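Local coordinates for protein EchA16_2 (Mycobacterium avium subsp. paratuberculosis, PDB 3QYR) that probably catalyses the reversible hydration of enoyl-CoA thioesters to 3-hydroxyacyl-CoA, as a crotonase-fold enoyl-CoA hydratase, at residues L21-P26 with N30-A35; G42-A47 with D54-T59; V173-P178 with L183-A188. All blocks are in the same frame, centred on the assembly; numbering follows the deposited sequence.

Contact 1. Residues L21-P26 with N30-A35; sequences LTLNRP and NALSAA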
# COMPACT_ATOMS: atom_id res chain seq x y z
N LEU A 21 -20.07 -4.80 -29.01
CA LEU A 21 -21.03 -3.83 -28.51
C LEU A 21 -20.74 -2.44 -29.13
O LEU A 21 -19.73 -1.81 -28.84
CB LEU A 21 -20.98 -3.73 -26.97
CG LEU A 21 -21.25 -4.98 -26.10
CD1 LEU A 21 -20.94 -4.71 -24.59
CD2 LEU A 21 -22.68 -5.54 -26.26
N THR A 22 -21.66 -1.95 -29.95
CA THR A 22 -21.45 -0.70 -30.67
C THR A 22 -22.35 0.38 -30.13
O THR A 22 -23.57 0.28 -30.30
CB THR A 22 -21.71 -0.86 -32.18
OG1 THR A 22 -20.92 -1.94 -32.69
CG2 THR A 22 -21.32 0.40 -32.91
N LEU A 23 -21.75 1.39 -29.47
CA LEU A 23 -22.49 2.59 -29.01
C LEU A 23 -23.07 3.22 -30.28
O LEU A 23 -22.33 3.49 -31.22
CB LEU A 23 -21.58 3.59 -28.26
CG LEU A 23 -20.79 3.18 -26.98
CD1 LEU A 23 -19.72 4.19 -26.64
CD2 LEU A 23 -21.67 2.96 -25.75
N ASN A 24 -24.38 3.42 -30.33
CA ASN A 24 -25.04 3.72 -31.60
C ASN A 24 -26.03 4.89 -31.54
O ASN A 24 -27.24 4.73 -31.75
CB ASN A 24 -25.73 2.47 -32.12
CG ASN A 24 -26.14 2.59 -33.58
OD1 ASN A 24 -25.35 3.00 -34.42
ND2 ASN A 24 -27.38 2.22 -33.88
N ARG A 25 -25.48 6.06 -31.21
CA ARG A 25 -26.14 7.34 -31.43
C ARG A 25 -25.22 8.25 -32.27
O ARG A 25 -24.78 9.30 -31.80
CB ARG A 25 -26.40 7.99 -30.10
CG ARG A 25 -27.40 7.27 -29.28
CD ARG A 25 -27.58 7.98 -27.96
NE ARG A 25 -28.39 9.19 -28.07
CZ ARG A 25 -28.32 10.21 -27.22
NH1 ARG A 25 -27.44 10.19 -26.21
NH2 ARG A 25 -29.12 11.27 -27.37
N PRO A 26 -24.89 7.83 -33.50
CA PRO A 26 -23.89 8.56 -34.28
C PRO A 26 -24.15 10.05 -34.42
O PRO A 26 -23.23 10.86 -34.30
CB PRO A 26 -23.94 7.89 -35.65
CG PRO A 26 -25.15 7.05 -35.66
CD PRO A 26 -25.40 6.66 -34.24
N ASN A 30 -22.54 9.53 -30.04
CA ASN A 30 -22.56 8.43 -29.09
C ASN A 30 -22.46 8.89 -27.62
O ASN A 30 -21.90 8.18 -26.77
CB ASN A 30 -21.49 7.40 -29.44
CG ASN A 30 -21.58 6.97 -30.91
OD1 ASN A 30 -22.69 6.82 -31.50
ND2 ASN A 30 -20.40 6.82 -31.53
N ALA A 31 -23.01 10.08 -27.36
CA ALA A 31 -23.15 10.59 -26.00
C ALA A 31 -23.92 9.57 -25.18
O ALA A 31 -24.83 8.89 -25.66
CB ALA A 31 -23.87 11.97 -25.99
N LEU A 32 -23.49 9.44 -23.93
CA LEU A 32 -24.02 8.44 -23.03
C LEU A 32 -25.17 9.07 -22.22
O LEU A 32 -24.95 9.71 -21.21
CB LEU A 32 -22.91 7.96 -22.10
CG LEU A 32 -21.70 7.28 -22.73
CD1 LEU A 32 -20.59 7.14 -21.69
CD2 LEU A 32 -22.04 5.92 -23.35
N SER A 33 -26.39 8.92 -22.74
CA SER A 33 -27.63 9.20 -22.03
C SER A 33 -27.82 8.15 -20.98
O SER A 33 -27.22 7.10 -21.08
CB SER A 33 -28.80 9.05 -22.99
OG SER A 33 -28.75 7.77 -23.60
N ALA A 34 -28.68 8.42 -19.99
CA ALA A 34 -29.06 7.40 -18.98
C ALA A 34 -29.49 6.09 -19.64
O ALA A 34 -29.04 5.02 -19.24
CB ALA A 34 -30.16 7.93 -18.06
N ALA A 35 -30.33 6.18 -20.67
CA ALA A 35 -30.77 4.98 -21.38
C ALA A 35 -29.56 4.19 -21.97
O ALA A 35 -29.52 2.95 -21.92
CB ALA A 35 -31.76 5.33 -22.48

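Contact 2. Residues G42-A47 with D54-T59; sequences GALADA and DVVIIT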
# COMPACT_ATOMS: atom_id res chain seq x y z
N GLY A 42 -25.41 -2.79 -18.67
CA GLY A 42 -26.20 -4.03 -18.61
C GLY A 42 -25.62 -5.08 -19.54
O GLY A 42 -25.45 -6.24 -19.15
N ALA A 43 -25.26 -4.66 -20.76
CA ALA A 43 -24.67 -5.56 -21.75
C ALA A 43 -23.31 -6.13 -21.32
O ALA A 43 -22.99 -7.27 -21.63
CB ALA A 43 -24.56 -4.88 -23.10
N LEU A 44 -22.50 -5.34 -20.64
CA LEU A 44 -21.23 -5.89 -20.15
C LEU A 44 -21.53 -6.97 -19.09
O LEU A 44 -20.93 -8.05 -19.08
CB LEU A 44 -20.31 -4.79 -19.60
CG LEU A 44 -19.60 -3.84 -20.60
CD1 LEU A 44 -18.82 -2.79 -19.81
CD2 LEU A 44 -18.65 -4.54 -21.56
N ALA A 45 -22.51 -6.70 -18.24
CA ALA A 45 -22.84 -7.63 -17.19
C ALA A 45 -23.24 -8.94 -17.81
O ALA A 45 -22.66 -9.96 -17.45
CB ALA A 45 -23.95 -7.08 -16.29
N ASP A 46 -24.21 -8.91 -18.72
CA ASP A 46 -24.70 -10.12 -19.39
C ASP A 46 -23.58 -10.95 -20.04
O ASP A 46 -23.56 -12.17 -19.92
CB ASP A 46 -25.77 -9.75 -20.45
CG ASP A 46 -27.02 -9.11 -19.84
OD1 ASP A 46 -27.19 -9.24 -18.61
OD2 ASP A 46 -27.84 -8.48 -20.57
N ALA A 47 -22.65 -10.27 -20.73
CA ALA A 47 -21.57 -10.94 -21.43
C ALA A 47 -20.74 -11.83 -20.50
O ALA A 47 -20.31 -12.94 -20.87
CB ALA A 47 -20.70 -9.94 -22.12
N ASP A 54 -16.59 -15.42 -25.19
CA ASP A 54 -15.26 -15.49 -24.57
C ASP A 54 -14.59 -14.14 -24.52
O ASP A 54 -13.71 -13.92 -23.68
CB ASP A 54 -14.33 -16.42 -25.36
CG ASP A 54 -14.64 -17.91 -25.19
OD1 ASP A 54 -15.22 -18.30 -24.15
OD2 ASP A 54 -14.28 -18.68 -26.11
N VAL A 55 -14.92 -13.27 -25.47
CA VAL A 55 -14.25 -11.98 -25.63
C VAL A 55 -15.27 -10.92 -26.03
O VAL A 55 -16.22 -11.24 -26.77
CB VAL A 55 -13.15 -12.06 -26.68
CG1 VAL A 55 -12.73 -10.63 -27.18
CG2 VAL A 55 -11.95 -12.82 -26.10
N VAL A 56 -15.11 -9.71 -25.49
CA VAL A 56 -15.99 -8.58 -25.80
C VAL A 56 -15.19 -7.49 -26.51
O VAL A 56 -14.04 -7.24 -26.16
CB VAL A 56 -16.64 -7.99 -24.52
CG1 VAL A 56 -17.35 -6.67 -24.85
CG2 VAL A 56 -17.60 -8.98 -23.88
N ILE A 57 -15.78 -6.87 -27.53
CA ILE A 57 -15.17 -5.74 -28.22
C ILE A 57 -16.13 -4.58 -28.07
O ILE A 57 -17.29 -4.75 -28.37
CB ILE A 57 -14.98 -6.00 -29.75
CG1 ILE A 57 -13.90 -7.05 -30.01
CG2 ILE A 57 -14.65 -4.69 -30.48
CD1 ILE A 57 -13.76 -7.45 -31.50
N ILE A 58 -15.67 -3.41 -27.63
CA ILE A 58 -16.53 -2.24 -27.61
C ILE A 58 -16.01 -1.24 -28.61
O ILE A 58 -14.81 -1.15 -28.83
CB ILE A 58 -16.72 -1.61 -26.19
CG1 ILE A 58 -15.51 -0.80 -25.72
CG2 ILE A 58 -17.15 -2.70 -25.17
CD1 ILE A 58 -15.77 -0.11 -24.32
N THR A 59 -16.94 -0.55 -29.28
CA THR A 59 -16.59 0.42 -30.31
C THR A 59 -17.77 1.35 -30.46
O THR A 59 -18.80 1.16 -29.78
CB THR A 59 -16.29 -0.26 -31.69
OG1 THR A 59 -15.67 0.68 -32.58
CG2 THR A 59 -17.54 -0.82 -32.32

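Contact 3. Residues V173-P178 with L183-A188; sequences VTEVVP and LGAAQA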
# COMPACT_ATOMS: atom_id res chain seq x y z
N VAL A 173 -2.68 3.16 -26.33
CA VAL A 173 -3.22 2.11 -27.19
C VAL A 173 -2.10 1.19 -27.64
O VAL A 173 -0.95 1.58 -27.63
CB VAL A 173 -3.99 2.68 -28.46
CG1 VAL A 173 -5.16 3.54 -28.03
CG2 VAL A 173 -3.04 3.45 -29.42
N THR A 174 -2.46 -0.01 -28.08
CA THR A 174 -1.45 -1.00 -28.45
C THR A 174 -1.12 -0.95 -29.91
O THR A 174 -0.11 -1.50 -30.33
CB THR A 174 -1.94 -2.42 -28.16
OG1 THR A 174 -3.14 -2.67 -28.90
CG2 THR A 174 -2.23 -2.59 -26.66
N GLU A 175 -1.98 -0.30 -30.70
CA GLU A 175 -1.87 -0.35 -32.14
C GLU A 175 -2.72 0.74 -32.78
O GLU A 175 -3.86 0.96 -32.36
CB GLU A 175 -2.35 -1.72 -32.63
CG GLU A 175 -2.06 -2.04 -34.11
CD GLU A 175 -2.55 -3.44 -34.57
OE1 GLU A 175 -3.33 -4.07 -33.83
OE2 GLU A 175 -2.12 -3.90 -35.66
N VAL A 176 -2.19 1.40 -33.80
CA VAL A 176 -2.97 2.33 -34.64
C VAL A 176 -3.03 1.76 -36.07
O VAL A 176 -2.01 1.36 -36.61
CB VAL A 176 -2.36 3.73 -34.62
CG1 VAL A 176 -3.05 4.67 -35.61
CG2 VAL A 176 -2.46 4.30 -33.20
N VAL A 177 -4.24 1.67 -36.64
CA VAL A 177 -4.41 1.15 -38.01
C VAL A 177 -5.24 2.10 -38.87
O VAL A 177 -5.85 3.05 -38.36
CB VAL A 177 -5.10 -0.23 -38.03
CG1 VAL A 177 -4.18 -1.30 -37.45
CG2 VAL A 177 -6.45 -0.15 -37.31
N PRO A 178 -5.26 1.87 -40.18
CA PRO A 178 -6.09 2.74 -40.99
C PRO A 178 -7.55 2.48 -40.68
O PRO A 178 -7.94 1.36 -40.39
CB PRO A 178 -5.74 2.31 -42.41
CG PRO A 178 -4.30 1.84 -42.32
CD PRO A 178 -4.32 1.09 -40.99
N LEU A 183 -11.95 -2.69 -37.16
CA LEU A 183 -12.60 -3.86 -36.60
C LEU A 183 -11.86 -5.15 -36.95
O LEU A 183 -11.75 -6.05 -36.12
CB LEU A 183 -14.07 -3.91 -36.98
CG LEU A 183 -14.90 -2.97 -36.08
CD1 LEU A 183 -16.33 -2.98 -36.49
CD2 LEU A 183 -14.80 -3.35 -34.64
N GLY A 184 -11.32 -5.22 -38.17
CA GLY A 184 -10.45 -6.32 -38.57
C GLY A 184 -9.33 -6.56 -37.57
O GLY A 184 -8.99 -7.70 -37.26
N ALA A 185 -8.76 -5.49 -37.04
CA ALA A 185 -7.60 -5.61 -36.16
C ALA A 185 -8.05 -6.05 -34.75
O ALA A 185 -7.37 -6.86 -34.09
CB ALA A 185 -6.80 -4.32 -36.16
N ALA A 186 -9.21 -5.58 -34.31
CA ALA A 186 -9.77 -5.99 -33.03
C ALA A 186 -10.21 -7.47 -33.03
O ALA A 186 -9.96 -8.20 -32.07
CB ALA A 186 -10.97 -5.08 -32.68
N GLN A 187 -10.87 -7.90 -34.12
CA GLN A 187 -11.26 -9.31 -34.29
C GLN A 187 -10.07 -10.27 -34.42
O GLN A 187 -10.19 -11.46 -34.09
CB GLN A 187 -12.20 -9.44 -35.50
CG GLN A 187 -13.56 -8.64 -35.35
CD GLN A 187 -14.42 -8.56 -36.64
OE1 GLN A 187 -14.05 -9.11 -37.68
NE2 GLN A 187 -15.55 -7.91 -36.56
N ALA A 188 -8.92 -9.77 -34.87
CA ALA A 188 -7.73 -10.62 -35.02
C ALA A 188 -7.11 -10.94 -33.64
O ALA A 188 -6.74 -12.08 -33.36
CB ALA A 188 -6.70 -9.97 -35.93

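Contact 1. Residues L21-P26 with N30-A35
R25 and N30 bring their backbones together where the chain leaves strand 18-23 and turns toward helix 34-49. Their CA atoms lie 4.4 Å apart, and the paths 23-26 and 30-33 run at 111° to each other. N30 N donates to R25 O over 2.9 Å in a nearly straight bond. The N30 side chain returns the grip: its OD1 accepts R25 N at 2.9 Å, a more bent bond with an N-H...O angle of 131°. R25 is thus held through both its N and its O by one asparagine. N30 ND2 also donates to A61 O and F65 O, which fixes the rotation of the amide and ties the turn to the loop after strand 55-60. The R25 chain bends at chi3 (77°), and its NH1 donates a hydrogen bond to A31 O at 3.0 Å, coming in above the plane of that carbonyl. The same NH1 forms a salt bridge with D70 and passes S33 CB. Away from these polar groups, L23 CD2 touches L32 CD2 at 3.8 Å, methyl to methyl. S33 is the N-cap of the following helix, and its OG accepts L36 N. The arrangement is the strand-to-helix connection of a beta-alpha-beta unit, strand 18-23, helix 34-49 and strand 55-60, in the crotonase fold.

Contact 2. Residues G42-A47 with D54-T59
This is the helix-on-sheet layer of a beta-alpha-beta unit in the crotonase fold. Helix 34-49 packs along strand 55-60, which lies beside and parallel to strand 18-23 in the sheet. The local axes of helix 42-47 and strand 55-59 are 10.1 Å apart and nearly antiparallel, at 163°. The contact is buried and wholly apolar. V56 sits at its middle and offers one methyl to each of two helix residues. Its CG1, anti to the backbone N (chi1 170°), faces L44. Its CG2 faces A47. L44 reaches inward with CD2, which meets V56 CG1 at 4.1 Å as the two side chains slant across each other. The same L44 methyl comes to 4.3 Å from CG2 of I58, two residues further along the strand. L44 also packs on L21 of strand 18-23, so it touches two neighbouring strands, and on W87 of a loop. V56 and I58 both rest on V94 of the adjacent strand as well. I57 points to the other face of the sheet, where it meets helix 182-195. The shortest approach comes at A47, one turn of helix beyond L44 toward the C-terminus: its CB lies 3.7 Å from V56 CG2.

Contact 3. Residues V173-P178 with L183-A188
E175 lays the end of its side chain beside the A185 methyl, with OE1 4.2 Å from A185 CB. The chain is extended. CG lies opposite the backbone N (chi1 -169°), and chi2 of 180° carries CD straight on. The contact with A185 is van der Waals only. The charge of the carboxylate is met elsewhere: OE1 forms a salt bridge with R154 of the second subunit. That arginine also donates to T174 OG1, so two successive residues of this chain hold one guanidinium group.

V177 supplies the apolar half. Its CG1 also comes to 4.2 Å from A185 CB, so the one small methyl of A185 is approached by both E175 and V177. These two residues point the same way from their backbone, toward the helix. Both approaches are a little longer than close van der Waals contact, so the fit is light. The nearest CA atoms, those of V177 and A185, are 7.7 Å apart, and the summed buried surface is only 89 Å². Within the helix, Q187 N bonds to L183 O at 2.9 Å, and A185 lies on the side of that turn that faces the strand. Backbone hydrogen bonds from E175 and V177 to A118 join this segment to strand 115-119. The arrangement is the outermost strand of the sheet within this chain, with a following helix laid against the sheet in the crotonase fold, here at a subunit interface.

Contacts 1 and 2 lie in one beta-alpha-beta unit and share helix 34-49. Contact 1 forms the connection into that helix, and contact 2 packs the helix on the sheet. Their strands pair directly: L21 N lies 2.8 Å from I57 O, a probable hydrogen bond. Contact 3 joins strand 176-177, at the far edge of the same sheet within this chain, to helix 182-195. It meets contact 2 through I57, whose CD1 is 3.8 Å from A186 CB. Contacts 1 and 3 do not touch; their centres are about 21 Å apart. Contact 2 is buried and purely apolar. Contact 1 is partly buried and rich in hydrogen bonds. Contact 3 is small, partly buried, and alone reaches another subunit.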